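Local structure of peptidoglycan-N-acetylglucosamine deacetylase BC_1974 (5N1P) at residues 118-123 and 193-198. The protein removes the acetyl group from N-acetylglucosamine residues of peptidoglycan, a metal-dependent hydrolysis that releases acetate. Sequence-based numbering, arbitrary orientation.
Sequences GFKVWD and ESHFPV
The indole of W122 meets V198 over one face, where CG2 lies toward the rim and CB sits 3.8 Å from the centroid of the five-membered ring in a CH-pi contact. At its edge, nearly in plane, is the carbonyl oxygen of F196. In this CE4 (NodB homology) deacetylase fold, the edge of the six-membered ring, at CZ2, points at the face of F196 in an edge-to-face pair, planes at 66°, with CZ2 of W122 3.6 Å from CZ of F196. H195, turned obliquely to the indole, completes an aromatic cluster and takes CD of K120 over one of its own faces, 3.8 Å from the ring centroid.

The cluster fastens the loop after strand 185-187 to the end of the short strand 120-121, and illustrates how a tryptophan can join two segments by packing and by a side-chain-to-backbone hydrogen bond at once. W122 NE1 donates to F196 O over 2.9 Å at 163°, which, with V198 over the face, helps hold the indole in place. Chi1 of H195 (180°) sets CG anti to the backbone N, and Y190 OH holds its ND1. Y190 and Y5 each make a further edge-to-face pair with W122.

Toward the active site, D123 N donates to V198 O over 2.8 Å, and the side chain of D123, whose OD2 is hydrogen-bonded to S102 OG and the backbone N of F200, lies about 7 Å from the bound hydroxamate inhibitor. Between the backbones, one water donates to V121 O at 2.6 Å and accepts from V198 N.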
loop_
_atom_site.group_PDB
_atom_site.type_symbol
_atom_site.label_atom_id
_atom_site.label_comp_id
_atom_site.label_asym_id
_atom_site.label_seq_id
_atom_site.Cartn_x
_atom_site.Cartn_y
_atom_site.Cartn_z
ATOM N N GLY A 118 -12.751 -8.003 11.799
ATOM C CA GLY A 118 -12.785 -8.591 10.470
ATOM C C GLY A 118 -11.732 -8.017 9.538
ATOM O O GLY A 118 -11.820 -8.174 8.318
ATOM N N PHE A 119 -10.733 -7.358 10.112
ATOM C CA PHE A 119 -9.686 -6.725 9.310
ATOM C C PHE A 119 -8.451 -7.603 9.195
ATOM O O PHE A 119 -8.214 -8.478 10.036
ATOM C CB PHE A 119 -9.274 -5.377 9.916
ATOM C CG PHE A 119 -10.344 -4.350 9.867
ATOM C CD1 PHE A 119 -10.586 -3.649 8.697
ATOM C CD2 PHE A 119 -11.129 -4.089 10.975
ATOM C CE1 PHE A 119 -11.585 -2.695 8.637
ATOM C CE2 PHE A 119 -12.129 -3.139 10.911
ATOM C CZ PHE A 119 -12.350 -2.444 9.739
ATOM N N LYS A 120 -7.663 -7.352 8.158
ATOM C CA LYS A 120 -6.319 -7.896 8.034
ATOM C C LYS A 120 -5.303 -6.752 8.047
ATOM O O LYS A 120 -5.666 -5.581 7.880
ATOM C CB LYS A 120 -6.157 -8.721 6.745
ATOM C CG LYS A 120 -7.095 -9.919 6.608
ATOM C CD LYS A 120 -6.804 -10.999 7.643
ATOM C CE LYS A 120 -7.701 -12.212 7.405
ATOM N NZ LYS A 120 -7.509 -13.256 8.448
ATOM N N VAL A 121 -4.034 -7.099 8.252
ATOM C CA VAL A 121 -2.962 -6.122 8.328
ATOM C C VAL A 121 -1.802 -6.566 7.453
ATOM O O VAL A 121 -1.290 -7.677 7.621
ATOM C CB VAL A 121 -2.429 -5.953 9.779
ATOM C CG1 VAL A 121 -1.111 -5.178 9.775
ATOM C CG2 VAL A 121 -3.457 -5.274 10.661
ATOM N N TRP A 122 -1.376 -5.702 6.535
ATOM C CA TRP A 122 -0.159 -5.956 5.773
ATOM C C TRP A 122 0.873 -4.883 6.061
ATOM O O TRP A 122 0.588 -3.675 5.927
ATOM C CB TRP A 122 -0.424 -6.000 4.263
ATOM C CG TRP A 122 -0.499 -7.380 3.692
ATOM C CD1 TRP A 122 -0.754 -8.545 4.376
ATOM C CD2 TRP A 122 -0.263 -7.755 2.330
ATOM N NE1 TRP A 122 -0.718 -9.617 3.504
ATOM C CE2 TRP A 122 -0.404 -9.155 2.247
ATOM C CE3 TRP A 122 0.052 -7.037 1.168
ATOM C CZ2 TRP A 122 -0.237 -9.858 1.055
ATOM C CZ3 TRP A 122 0.214 -7.738 -0.018
ATOM C CH2 TRP A 122 0.071 -9.135 -0.060
ATOM N N ASP A 123 2.061 -5.324 6.475
ATOM C CA ASP A 123 3.228 -4.466 6.469
ATOM C C ASP A 123 3.894 -4.658 5.102
ATOM O O ASP A 123 3.205 -4.641 4.083
ATOM C CB ASP A 123 4.166 -4.799 7.640
ATOM C CG ASP A 123 3.554 -4.447 8.991
ATOM O OD1 ASP A 123 3.177 -3.274 9.182
ATOM O OD2 ASP A 123 3.443 -5.335 9.874
ATOM N N GLU A 193 -9.485 -13.150 -0.945
ATOM C CA GLU A 193 -9.743 -14.585 -0.919
ATOM C C GLU A 193 -8.450 -15.409 -0.925
ATOM O O GLU A 193 -8.485 -16.628 -0.729
ATOM C CB GLU A 193 -10.619 -14.985 -2.110
ATOM C CG GLU A 193 -9.987 -14.722 -3.482
ATOM C CD GLU A 193 -10.168 -13.285 -3.982
ATOM O OE1 GLU A 193 -10.294 -12.355 -3.153
ATOM O OE2 GLU A 193 -10.189 -13.087 -5.217
ATOM N N SER A 194 -7.322 -14.743 -1.155
ATOM C CA SER A 194 -6.015 -15.402 -1.217
ATOM C C SER A 194 -5.046 -14.812 -0.205
ATOM O O SER A 194 -3.836 -14.767 -0.448
ATOM C CB SER A 194 -5.411 -15.282 -2.619
ATOM O OG SER A 194 -6.252 -15.879 -3.588
ATOM N N HIS A 195 -5.581 -14.345 0.919
ATOM C CA HIS A 195 -4.754 -13.727 1.954
ATOM C C HIS A 195 -3.641 -14.646 2.438
ATOM O O HIS A 195 -3.858 -15.834 2.639
ATOM C CB HIS A 195 -5.607 -13.321 3.155
ATOM C CG HIS A 195 -4.817 -12.689 4.257
ATOM N ND1 HIS A 195 -4.420 -11.371 4.220
ATOM C CD2 HIS A 195 -4.337 -13.197 5.419
ATOM C CE1 HIS A 195 -3.722 -11.093 5.309
ATOM N NE2 HIS A 195 -3.664 -12.183 6.056
ATOM N N PHE A 196 -2.450 -14.084 2.608
ATOM C CA PHE A 196 -1.396 -14.736 3.374
ATOM C C PHE A 196 -0.783 -13.668 4.266
ATOM O O PHE A 196 -0.763 -12.491 3.902
ATOM C CB PHE A 196 -0.353 -15.400 2.458
ATOM C CG PHE A 196 0.326 -14.455 1.512
ATOM C CD1 PHE A 196 1.579 -13.936 1.803
ATOM C CD2 PHE A 196 -0.281 -14.090 0.322
ATOM C CE1 PHE A 196 2.206 -13.067 0.918
ATOM C CE2 PHE A 196 0.336 -13.215 -0.559
ATOM C CZ PHE A 196 1.581 -12.706 -0.259
ATOM N N PRO A 197 -0.324 -14.065 5.459
ATOM C CA PRO A 197 0.174 -13.068 6.412
ATOM C C PRO A 197 1.495 -12.432 5.984
ATOM O O PRO A 197 2.448 -13.118 5.583
ATOM C CB PRO A 197 0.358 -13.869 7.705
ATOM C CG PRO A 197 -0.457 -15.112 7.522
ATOM C CD PRO A 197 -0.399 -15.409 6.052
ATOM N N VAL A 198 1.514 -11.104 6.040
ATOM C CA VAL A 198 2.719 -10.304 5.849
ATOM C C VAL A 198 2.688 -9.204 6.895
ATOM O O VAL A 198 2.193 -8.106 6.646
ATOM C CB VAL A 198 2.814 -9.673 4.444
ATOM C CG1 VAL A 198 4.159 -8.930 4.296
ATOM C CG2 VAL A 198 2.696 -10.741 3.382
HETATM O O HOH W 1 -0.643 -10.192 7.719
#